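Local atomic coordinates of hydroxyethylphosphonate dioxygenase (Streptomyces albus, PDB entry 6B9R), a protein that probably uses a non-haem iron centre and dioxygen to split 2-hydroxyethylphosphonate into hydroxymethylphosphonate and formate. Residues A[106-110]-A[190-194]; A[135-139]-A[171-175]; A[142-146]-A[163-167]; A[179-185]-A[306-312]. All coordinates share one frame; numbering follows the deposited sequence.

Contact 1: residues A[106-110]-A[190-194]; sequences GPYYE and HSFTA. With FE (Fe (III) ion), chain E; 2HE ((2-hydroxyethyl)phosphonic acid), chain F.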
# COMPACT_ATOMS: atom_id res chain seq x y z
N GLY A 106 -40.48 6.00 7.23
CA GLY A 106 -40.34 6.05 8.66
C GLY A 106 -38.89 5.88 9.09
O GLY A 106 -38.04 5.44 8.30
N PRO A 107 -38.58 6.23 10.34
CA PRO A 107 -37.23 6.00 10.86
C PRO A 107 -36.81 4.55 10.66
O PRO A 107 -37.58 3.63 10.89
CB PRO A 107 -37.35 6.35 12.34
CG PRO A 107 -38.52 7.29 12.41
CD PRO A 107 -39.48 6.83 11.35
N TYR A 108 -35.58 4.36 10.20
CA TYR A 108 -35.08 3.04 9.86
C TYR A 108 -33.84 2.65 10.64
O TYR A 108 -33.76 1.51 11.13
CB TYR A 108 -34.81 2.96 8.34
CG TYR A 108 -34.75 1.54 7.81
CD1 TYR A 108 -35.90 0.90 7.35
CD2 TYR A 108 -33.55 0.83 7.79
CE1 TYR A 108 -35.86 -0.40 6.88
CE2 TYR A 108 -33.50 -0.47 7.31
CZ TYR A 108 -34.65 -1.08 6.86
OH TYR A 108 -34.60 -2.38 6.39
N TYR A 109 -32.89 3.56 10.80
CA TYR A 109 -31.69 3.34 11.60
C TYR A 109 -31.44 4.57 12.47
O TYR A 109 -31.75 5.69 12.08
CB TYR A 109 -30.43 3.14 10.75
CG TYR A 109 -30.37 1.93 9.84
CD1 TYR A 109 -30.75 0.67 10.29
CD2 TYR A 109 -29.89 2.05 8.55
CE1 TYR A 109 -30.67 -0.43 9.46
CE2 TYR A 109 -29.80 0.96 7.71
CZ TYR A 109 -30.19 -0.28 8.17
OH TYR A 109 -30.10 -1.37 7.33
N GLU A 110 -30.87 4.35 13.66
CA GLU A 110 -30.16 5.40 14.38
C GLU A 110 -28.68 5.05 14.39
O GLU A 110 -28.30 3.96 14.83
CB GLU A 110 -30.64 5.56 15.82
CG GLU A 110 -29.86 6.69 16.54
CD GLU A 110 -30.14 6.80 18.03
OE1 GLU A 110 -30.88 5.96 18.58
OE2 GLU A 110 -29.61 7.75 18.66
N HIS A 190 -26.83 -4.42 1.40
CA HIS A 190 -27.30 -5.13 2.58
C HIS A 190 -28.28 -4.26 3.36
O HIS A 190 -28.44 -3.06 3.10
CB HIS A 190 -26.13 -5.59 3.46
CG HIS A 190 -25.19 -4.49 3.86
ND1 HIS A 190 -24.19 -4.04 3.04
CD2 HIS A 190 -25.10 -3.77 5.00
CE1 HIS A 190 -23.52 -3.08 3.65
NE2 HIS A 190 -24.05 -2.90 4.85
N SER A 191 -28.97 -4.90 4.32
CA SER A 191 -29.91 -4.21 5.19
C SER A 191 -30.02 -4.97 6.51
O SER A 191 -29.57 -6.11 6.63
CB SER A 191 -31.28 -4.07 4.54
OG SER A 191 -32.10 -3.16 5.27
N PHE A 192 -30.63 -4.31 7.50
CA PHE A 192 -30.87 -4.89 8.81
C PHE A 192 -32.24 -4.48 9.32
O PHE A 192 -32.64 -3.32 9.17
CB PHE A 192 -29.84 -4.45 9.85
CG PHE A 192 -28.42 -4.63 9.43
CD1 PHE A 192 -27.77 -3.63 8.72
CD2 PHE A 192 -27.72 -5.78 9.77
CE1 PHE A 192 -26.44 -3.77 8.33
CE2 PHE A 192 -26.38 -5.93 9.39
CZ PHE A 192 -25.74 -4.92 8.66
N THR A 193 -32.96 -5.43 9.93
CA THR A 193 -34.22 -5.16 10.61
C THR A 193 -34.20 -5.86 11.97
O THR A 193 -33.32 -6.68 12.26
CB THR A 193 -35.42 -5.66 9.80
OG1 THR A 193 -35.34 -7.08 9.67
CG2 THR A 193 -35.46 -5.03 8.41
N ALA A 194 -35.20 -5.55 12.80
CA ALA A 194 -35.40 -6.23 14.08
C ALA A 194 -36.56 -7.20 13.96
O ALA A 194 -37.61 -6.85 13.40
CB ALA A 194 -35.67 -5.23 15.21
FE FE E . -23.00 -1.20 5.68
O3 2HE F . -24.67 0.60 5.53
P 2HE F . -26.00 1.04 6.04
O1 2HE F . -27.11 0.94 4.87
O2 2HE F . -25.95 2.56 6.60
CA 2HE F . -26.41 -0.10 7.37
CB 2HE F . -25.12 -0.38 8.14
O4 2HE F . -24.28 -1.31 7.44
O HOH W 1 -33.89 -1.33 10.78
O HOH W 2 -28.78 -0.85 4.84
O HOH W 3 -22.10 0.35 7.50
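Tyr108 and Tyr109 reach over with their hydroxyls to meet Ser191 and Phe192, and a water extends the junction to His190. At His190 the link is indirect: its carbonyl O accepts from a water that in turn accepts from Tyr109 OH. The imidazole turns to the metal, and His190 NE2 binds the iron at 2.2 Å. Gln153 and His149 complete the protein ligands, while the substrate chelates the iron through O3 and O4. Ser191 OG accepts from Tyr108 OH at 2.8 Å, arriving at the edge of the phenol ring and near its plane. Since Tyr108 OH also bonds Glu144 N and Ser191 OG also bonds Glu144 O, both hydroxyls are gripped twice. The two strands cross at 105° with axes 8.3 Å apart, consistent with facing sheets of a cupin-type double-stranded beta-helix around the iron. Here Tyr108 and Tyr109 form a classic beta bulge opposite Ile101, which probably helps two consecutive tyrosines reach the same strand. Phe192 N donates to Tyr109 OH at 3.0 Å, bent to 138° at the hydrogen, and the Phe192 carbonyl shares a second water with Tyr108 O. Having CG beside its own backbone N (chi1 -51°), Phe192 carries its ring edge past Tyr109 OH to the substrate, Phe192 CE1 lying 3.4 Å from 2HE O4. Tyr109 CE2 lies 3.6 Å from 2HE CA. Thr193 adds CG2, 3.4 Å from Tyr108 OH, while its OG1 bonds Tyr164 OH.

Contact 2: residues A[135-139]-A[171-175]; sequences DDDPD and SHCVP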
# COMPACT_ATOMS: atom_id res chain seq x y z
N ASP A 135 -41.47 -11.48 9.58
CA ASP A 135 -40.99 -12.70 8.96
C ASP A 135 -39.53 -12.51 8.57
O ASP A 135 -38.97 -11.42 8.72
CB ASP A 135 -41.84 -13.10 7.73
CG ASP A 135 -41.88 -12.02 6.66
OD1 ASP A 135 -40.81 -11.46 6.29
OD2 ASP A 135 -42.99 -11.75 6.15
N ASP A 136 -38.92 -13.57 8.06
CA ASP A 136 -37.55 -13.54 7.59
C ASP A 136 -37.49 -13.64 6.06
O ASP A 136 -36.56 -14.23 5.52
CB ASP A 136 -36.73 -14.63 8.25
CG ASP A 136 -36.91 -14.65 9.77
OD1 ASP A 136 -37.16 -13.57 10.35
OD2 ASP A 136 -36.84 -15.74 10.37
N ASP A 137 -38.48 -13.07 5.38
CA ASP A 137 -38.52 -13.07 3.92
C ASP A 137 -37.58 -11.99 3.38
O ASP A 137 -37.79 -10.80 3.67
CB ASP A 137 -39.95 -12.83 3.45
CG ASP A 137 -40.08 -12.73 1.92
OD1 ASP A 137 -39.07 -12.84 1.18
OD2 ASP A 137 -41.22 -12.53 1.45
N PRO A 138 -36.56 -12.35 2.60
CA PRO A 138 -35.69 -11.32 2.00
C PRO A 138 -36.44 -10.33 1.13
O PRO A 138 -35.95 -9.20 0.94
CB PRO A 138 -34.68 -12.14 1.18
CG PRO A 138 -35.34 -13.46 0.97
CD PRO A 138 -36.17 -13.71 2.20
N ASP A 139 -37.60 -10.70 0.58
CA ASP A 139 -38.35 -9.84 -0.32
C ASP A 139 -39.44 -9.05 0.40
O ASP A 139 -40.24 -8.38 -0.25
CB ASP A 139 -38.97 -10.67 -1.45
CG ASP A 139 -37.91 -11.33 -2.32
OD1 ASP A 139 -36.91 -10.66 -2.65
OD2 ASP A 139 -38.07 -12.52 -2.67
N SER A 171 -31.54 -11.92 -3.46
CA SER A 171 -31.63 -11.37 -2.12
C SER A 171 -31.71 -12.51 -1.11
O SER A 171 -32.43 -13.49 -1.32
CB SER A 171 -32.86 -10.47 -1.97
OG SER A 171 -32.78 -9.36 -2.86
N HIS A 172 -30.97 -12.37 -0.02
CA HIS A 172 -30.96 -13.35 1.05
C HIS A 172 -31.30 -12.67 2.37
O HIS A 172 -31.05 -11.48 2.56
CB HIS A 172 -29.60 -14.04 1.19
CG HIS A 172 -29.03 -14.55 -0.09
ND1 HIS A 172 -29.04 -15.88 -0.43
CD2 HIS A 172 -28.41 -13.90 -1.11
CE1 HIS A 172 -28.47 -16.04 -1.61
NE2 HIS A 172 -28.07 -14.85 -2.04
N CYS A 173 -31.84 -13.46 3.30
CA CYS A 173 -32.06 -13.03 4.67
C CYS A 173 -31.59 -14.13 5.61
O CYS A 173 -32.09 -15.26 5.54
CB CYS A 173 -33.53 -12.70 4.94
SG CYS A 173 -33.88 -12.37 6.68
N VAL A 174 -30.66 -13.80 6.49
CA VAL A 174 -30.23 -14.74 7.53
C VAL A 174 -30.52 -14.13 8.89
O VAL A 174 -29.94 -13.09 9.24
CB VAL A 174 -28.74 -15.10 7.37
CG1 VAL A 174 -28.26 -15.91 8.55
CG2 VAL A 174 -28.50 -15.86 6.08
N PRO A 175 -31.42 -14.72 9.68
CA PRO A 175 -31.65 -14.20 11.04
C PRO A 175 -30.44 -14.43 11.93
O PRO A 175 -29.80 -15.49 11.89
CB PRO A 175 -32.86 -15.02 11.53
CG PRO A 175 -33.42 -15.69 10.31
CD PRO A 175 -32.28 -15.87 9.37
O HOH W 4 -34.86 -16.25 5.82
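Asp136 and Pro138 press against Cys173 on the edge strand 170-175, with Ser171 and Pro175 extending the contact at its two ends. The loop's shape is prepared by Asp135, whose OD1 accepts from Asp137 N in an Asx turn, the donor standing 45° out of the carboxylate plane. Asp136 then offers two surfaces. Asp136 O rests 3.4 Å from Cys173 CB and shares a water with Cys173 O, a water-mediated link between the two backbones. Cys173 SG, anti to its backbone N (chi1 173°), comes within 3.5 Å of Asp136 O. The Asp136 side chain crosses Pro175 at about a right angle, Asp136 OD2 lying 3.4 Å from Pro175 CG, while OD1 is held by Asn162. The segments run nearly antiparallel, their end-to-end directions 166° apart, yet the loop does not join the three-stranded sheet: direct backbone bonding is absent, and strand 170-175 is instead paired with 161-167. Asp137 repeats the turn: its CB points away from the strand, and Asp137 OD1 accepts from Asp139 N at 2.7 Å, so two successive Asx turns set the path into and out of Pro138. That proline meets the strand through CB, CG and CD: Pro138 CB sits 3.6 Å from Ser171 O, and Pro138 CD lies 3.9 Å from Cys173 CB. Asp139 ends the contact more loosely, Asp139 OD1 lying 4.1 Å from Ser171 CB.

Contact 3: residues A[142-146]-A[163-167]; sequences LVEWN and YYFRS. With 2HE ((2-hydroxyethyl)phosphonic acid), chain F.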
# COMPACT_ATOMS: atom_id res chain seq x y z
N LEU A 142 -40.97 -4.25 3.72
CA LEU A 142 -40.53 -3.35 4.78
C LEU A 142 -39.02 -3.18 4.81
O LEU A 142 -38.53 -2.29 5.51
CB LEU A 142 -41.02 -3.84 6.14
CG LEU A 142 -42.53 -3.83 6.36
CD1 LEU A 142 -42.89 -4.50 7.69
CD2 LEU A 142 -43.08 -2.41 6.29
N VAL A 143 -38.27 -4.01 4.09
CA VAL A 143 -36.82 -3.95 4.10
C VAL A 143 -36.36 -2.88 3.12
O VAL A 143 -36.75 -2.88 1.95
CB VAL A 143 -36.21 -5.32 3.74
CG1 VAL A 143 -34.70 -5.23 3.68
CG2 VAL A 143 -36.68 -6.37 4.73
N GLU A 144 -35.54 -1.95 3.60
CA GLU A 144 -35.01 -0.88 2.77
C GLU A 144 -33.52 -1.11 2.63
O GLU A 144 -32.78 -1.02 3.61
CB GLU A 144 -35.32 0.49 3.36
CG GLU A 144 -36.80 0.83 3.34
CD GLU A 144 -37.33 1.15 1.95
OE1 GLU A 144 -36.53 1.31 1.00
OE2 GLU A 144 -38.56 1.24 1.79
N TRP A 145 -33.08 -1.43 1.41
CA TRP A 145 -31.72 -1.83 1.14
C TRP A 145 -30.86 -0.61 0.89
O TRP A 145 -31.34 0.42 0.42
CB TRP A 145 -31.66 -2.74 -0.08
CG TRP A 145 -32.42 -4.01 0.06
CD1 TRP A 145 -33.76 -4.18 0.03
CD2 TRP A 145 -31.85 -5.30 0.25
NE1 TRP A 145 -34.08 -5.51 0.20
CE2 TRP A 145 -32.91 -6.22 0.34
CE3 TRP A 145 -30.53 -5.77 0.37
CZ2 TRP A 145 -32.70 -7.57 0.52
CZ3 TRP A 145 -30.33 -7.12 0.55
CH2 TRP A 145 -31.41 -8.00 0.63
N ASN A 146 -29.57 -0.73 1.18
CA ASN A 146 -28.63 0.27 0.73
C ASN A 146 -28.12 -0.12 -0.66
O ASN A 146 -28.52 -1.13 -1.24
CB ASN A 146 -27.50 0.49 1.74
CG ASN A 146 -26.53 -0.70 1.86
OD1 ASN A 146 -26.39 -1.52 0.94
ND2 ASN A 146 -25.85 -0.79 3.00
N TYR A 163 -30.34 -10.04 9.06
CA TYR A 163 -29.32 -9.58 8.12
C TYR A 163 -29.76 -9.92 6.70
O TYR A 163 -30.04 -11.08 6.39
CB TYR A 163 -27.97 -10.23 8.42
CG TYR A 163 -26.86 -9.78 7.50
CD1 TYR A 163 -26.57 -8.43 7.35
CD2 TYR A 163 -26.10 -10.69 6.78
CE1 TYR A 163 -25.57 -8.00 6.52
CE2 TYR A 163 -25.09 -10.25 5.92
CZ TYR A 163 -24.83 -8.91 5.81
OH TYR A 163 -23.83 -8.48 4.97
N TYR A 164 -29.83 -8.90 5.85
CA TYR A 164 -30.22 -9.06 4.46
C TYR A 164 -29.03 -8.74 3.57
O TYR A 164 -28.30 -7.77 3.82
CB TYR A 164 -31.39 -8.13 4.11
CG TYR A 164 -32.58 -8.30 5.02
CD1 TYR A 164 -32.62 -7.69 6.26
CD2 TYR A 164 -33.67 -9.07 4.63
CE1 TYR A 164 -33.70 -7.85 7.10
CE2 TYR A 164 -34.76 -9.24 5.46
CZ TYR A 164 -34.77 -8.62 6.69
OH TYR A 164 -35.86 -8.78 7.52
N PHE A 165 -28.83 -9.54 2.53
CA PHE A 165 -27.66 -9.31 1.68
C PHE A 165 -27.94 -9.78 0.26
O PHE A 165 -28.71 -10.72 0.04
CB PHE A 165 -26.41 -10.00 2.25
CG PHE A 165 -26.57 -11.46 2.55
CD1 PHE A 165 -27.15 -11.88 3.73
CD2 PHE A 165 -26.09 -12.42 1.67
CE1 PHE A 165 -27.27 -13.23 4.02
CE2 PHE A 165 -26.20 -13.76 1.95
CZ PHE A 165 -26.80 -14.17 3.13
N ARG A 166 -27.31 -9.09 -0.70
CA ARG A 166 -27.55 -9.30 -2.12
C ARG A 166 -26.24 -9.56 -2.85
O ARG A 166 -25.19 -8.99 -2.52
CB ARG A 166 -28.25 -8.09 -2.76
CG ARG A 166 -29.75 -8.15 -2.72
CD ARG A 166 -30.35 -6.82 -3.15
NE ARG A 166 -31.80 -6.81 -3.02
CZ ARG A 166 -32.54 -5.71 -3.11
NH1 ARG A 166 -31.97 -4.53 -3.31
NH2 ARG A 166 -33.86 -5.79 -2.98
N SER A 167 -26.31 -10.42 -3.86
CA SER A 167 -25.16 -10.77 -4.68
C SER A 167 -25.68 -11.44 -5.94
O SER A 167 -26.56 -12.30 -5.85
CB SER A 167 -24.20 -11.70 -3.92
OG SER A 167 -23.11 -12.12 -4.73
O3 2HE F . -24.67 0.60 5.53
P 2HE F . -26.00 1.04 6.04
O1 2HE F . -27.11 0.94 4.87
O2 2HE F . -25.95 2.56 6.60
CA 2HE F . -26.41 -0.10 7.37
CB 2HE F . -25.12 -0.38 8.14
O4 2HE F . -24.28 -1.31 7.44
O HOH W 5 -29.61 -2.60 -3.46
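The indole of Trp145 is clasped between Arg166 and Tyr164, and stacking accounts for the first of these. The guanidinium of Arg166 lies flat on the five-membered ring of Trp145, planes 7° apart, with Arg166 CZ 3.4 Å from the ring centroid. This is a cation-pi stack almost exactly over the face. Trp145 NE1 and Arg166 NH2 approach to 3.2 Å only because the planes overlap; both are donors and do not bond. The arginine chain, extended from CG to NE, lies over the rest of the indole, so that CD makes a CH-pi contact with the six-membered ring. Arg166 NE is bonded to Ser171 OG, which should help fix the guanidinium's rotation.

Two further CH-pi contacts come from the aliphatic atoms. Tyr164 CB lies over the opposite face from Arg166, at the six-membered ring, 3.5 Å from Trp145 CH2. Val143 CG2 lies over the Tyr164 ring, offset toward the rim, at 3.8 Å from its centroid. These side chains pack the loop between strands 123-129 and 152-158 onto the middle strand of the three-stranded sheet, an arrangement consistent with a cupin-type barrel.

Hydrogen bonds tie Asn146 to the ligand. Asn146 ND2 donates to 2HE O1 at 2.8 Å and weakly to 2HE O3 at 3.1 Å. Its OD1 accepts from Gly148 N and His190 N, which probably fixes the amide's rotation where it meets the phosphonate. A water donating to Asn146 O links weakly to Arg166 NH1.

Contact 4: residues A[179-185]-A[306-312]; sequences GDSVWGL and DVRIQPG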
# COMPACT_ATOMS: atom_id res chain seq x y z
N GLY A 179 -24.00 -12.12 19.47
CA GLY A 179 -22.75 -12.84 19.34
C GLY A 179 -22.47 -13.40 17.97
O GLY A 179 -21.35 -13.88 17.73
N ASP A 180 -23.45 -13.39 17.06
CA ASP A 180 -23.18 -13.69 15.66
C ASP A 180 -22.43 -12.52 15.01
O ASP A 180 -22.36 -11.41 15.55
CB ASP A 180 -24.48 -13.96 14.90
CG ASP A 180 -25.22 -15.17 15.43
OD1 ASP A 180 -24.55 -16.07 15.97
OD2 ASP A 180 -26.45 -15.23 15.29
N SER A 181 -21.87 -12.78 13.84
CA SER A 181 -21.10 -11.76 13.14
C SER A 181 -20.97 -12.12 11.67
O SER A 181 -21.13 -13.28 11.28
CB SER A 181 -19.72 -11.57 13.79
OG SER A 181 -18.96 -12.76 13.71
N VAL A 182 -20.65 -11.12 10.85
CA VAL A 182 -20.50 -11.34 9.43
C VAL A 182 -19.43 -10.39 8.92
O VAL A 182 -19.23 -9.31 9.47
CB VAL A 182 -21.83 -11.14 8.68
CG1 VAL A 182 -22.36 -9.74 8.91
CG2 VAL A 182 -21.69 -11.46 7.18
N TRP A 183 -18.70 -10.84 7.90
CA TRP A 183 -17.69 -10.04 7.22
C TRP A 183 -18.07 -9.97 5.75
O TRP A 183 -18.48 -10.98 5.17
CB TRP A 183 -16.29 -10.67 7.40
CG TRP A 183 -15.14 -9.88 6.79
CD1 TRP A 183 -14.33 -8.97 7.43
CD2 TRP A 183 -14.68 -9.95 5.44
NE1 TRP A 183 -13.39 -8.48 6.55
CE2 TRP A 183 -13.59 -9.05 5.32
CE3 TRP A 183 -15.08 -10.68 4.32
CZ2 TRP A 183 -12.90 -8.88 4.13
CZ3 TRP A 183 -14.40 -10.50 3.13
CH2 TRP A 183 -13.32 -9.61 3.04
N GLY A 184 -17.97 -8.79 5.15
CA GLY A 184 -18.56 -8.56 3.84
C GLY A 184 -17.69 -7.70 2.95
O GLY A 184 -16.96 -6.82 3.41
N LEU A 185 -17.82 -7.93 1.64
CA LEU A 185 -16.98 -7.36 0.61
C LEU A 185 -17.47 -5.98 0.21
O LEU A 185 -18.63 -5.62 0.45
CB LEU A 185 -16.95 -8.28 -0.61
CG LEU A 185 -16.15 -9.56 -0.43
CD1 LEU A 185 -16.34 -10.48 -1.64
CD2 LEU A 185 -14.69 -9.23 -0.21
N ASP A 306 -20.74 -13.02 -1.23
CA ASP A 306 -19.92 -11.86 -0.87
C ASP A 306 -19.88 -11.56 0.63
O ASP A 306 -19.42 -10.47 1.03
CB ASP A 306 -20.35 -10.60 -1.62
CG ASP A 306 -20.25 -10.76 -3.12
OD1 ASP A 306 -19.31 -11.45 -3.57
OD2 ASP A 306 -21.12 -10.23 -3.84
N VAL A 307 -20.34 -12.49 1.47
CA VAL A 307 -20.26 -12.37 2.93
C VAL A 307 -19.74 -13.67 3.51
O VAL A 307 -19.84 -14.74 2.89
CB VAL A 307 -21.63 -12.01 3.56
CG1 VAL A 307 -22.16 -10.70 3.00
CG2 VAL A 307 -22.64 -13.13 3.34
N ARG A 308 -19.17 -13.59 4.71
CA ARG A 308 -18.80 -14.77 5.49
C ARG A 308 -19.43 -14.63 6.87
O ARG A 308 -19.05 -13.76 7.66
CB ARG A 308 -17.28 -14.93 5.58
CG ARG A 308 -16.75 -15.97 6.61
CD ARG A 308 -17.60 -17.24 6.76
NE ARG A 308 -17.93 -17.87 5.49
CZ ARG A 308 -18.94 -18.72 5.32
NH1 ARG A 308 -19.73 -19.04 6.35
NH2 ARG A 308 -19.17 -19.23 4.13
N ILE A 309 -20.39 -15.49 7.17
CA ILE A 309 -21.14 -15.43 8.42
C ILE A 309 -20.50 -16.37 9.44
O ILE A 309 -20.26 -17.54 9.14
CB ILE A 309 -22.61 -15.81 8.19
CG1 ILE A 309 -23.26 -14.83 7.21
CG2 ILE A 309 -23.36 -15.83 9.50
CD1 ILE A 309 -24.61 -15.30 6.67
N GLN A 310 -20.25 -15.85 10.65
CA GLN A 310 -19.74 -16.68 11.75
C GLN A 310 -20.81 -16.83 12.82
O GLN A 310 -21.08 -15.87 13.56
CB GLN A 310 -18.47 -16.08 12.36
CG GLN A 310 -17.90 -16.90 13.53
CD GLN A 310 -17.60 -18.33 13.11
OE1 GLN A 310 -16.80 -18.56 12.21
NE2 GLN A 310 -18.26 -19.29 13.75
N PRO A 311 -21.45 -17.98 12.95
CA PRO A 311 -22.33 -18.20 14.10
C PRO A 311 -21.51 -18.12 15.38
O PRO A 311 -20.42 -18.69 15.47
CB PRO A 311 -22.90 -19.61 13.87
CG PRO A 311 -22.63 -19.91 12.41
CD PRO A 311 -21.36 -19.17 12.08
N GLY A 312 -22.03 -17.39 16.36
CA GLY A 312 -21.34 -17.33 17.64
C GLY A 312 -21.25 -18.67 18.34
O GLY A 312 -20.29 -18.93 19.08
O HOH W 6 -19.56 -14.56 15.53
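Asp306 lies against Leu185 where strand 181-184 ends and 307-310 begins, Asp306 O accepting from Leu185 N at 3.1 Å with the donor nearly along the C=O axis. Their side chains cross at about a right angle, and Leu185 CD1 comes 3.7 Å from Asp306 OD1. Asp306 takes a left-handed backbone conformation just before strand 307-310. Its OD2 bonds Ser167 OG, and Pro435 of the second subunit packs on it.

Val182 holds the middle. It faces Ile309 in a non-hydrogen-bonded pair and lies on the same sheet face as Val307; Val182 CG2, anti to the backbone N, wedges between them, 3.7 Å from Val307 CB and equally far from Ile309 CG1. Tyr163 and Phe165 of the opposing three-stranded sheet meet this face, as expected for the interior of a cupin-like barrel. The pairing is regular antiparallel, with strand directions 165° apart, and adds 307-310 as the outermost strand, within this chain, of the seven-stranded sheet. Trp183 and Arg308 form one hydrogen-bonded pair, with Arg308 N donating to Trp183 O at 2.7 Å.

Ser181 makes the other such pair with Gln310, on the face away from Val182: Gln310 N donates to Ser181 O at 2.8 Å. The return bond, Ser181 N to Gln310 O, is longer, 3.2 Å, and bent to 141°. Ser181 OG, bonded also to Ala334 N, donates to a water that donates to Gly179 O and Gln310 O. Beyond it, Gly312 N gives an almost straight bond (177°) to the anti lone pair of Asp180 OD1, while Asp180 OD2 bonds Asn177 N.

From the N terminus, segment 106-110 opens contact 1, which closes at 190-194. Inside that loop contact 2 runs from 135-139 to 171-175, and inside contact 2 lies contact 3, from 142-146 to 163-167: three nested closures. Contact 4 opens at 179-185, before contact 1 has closed, and so crosses it; its return at 306-312 follows an excursion of 120 residues, 54 of them helical, that includes the HTH-family region. Contacts 1, 2 and 3 each reach one strand of the three-stranded sheet, contact 1 from strand 106-113 of a seven-stranded sheet, contacts 2 and 3 from the 135-146 part of the loop. Contact 4 adds that larger sheet's outermost strand within this chain, touching contact 3 through Tyr163 and Val307.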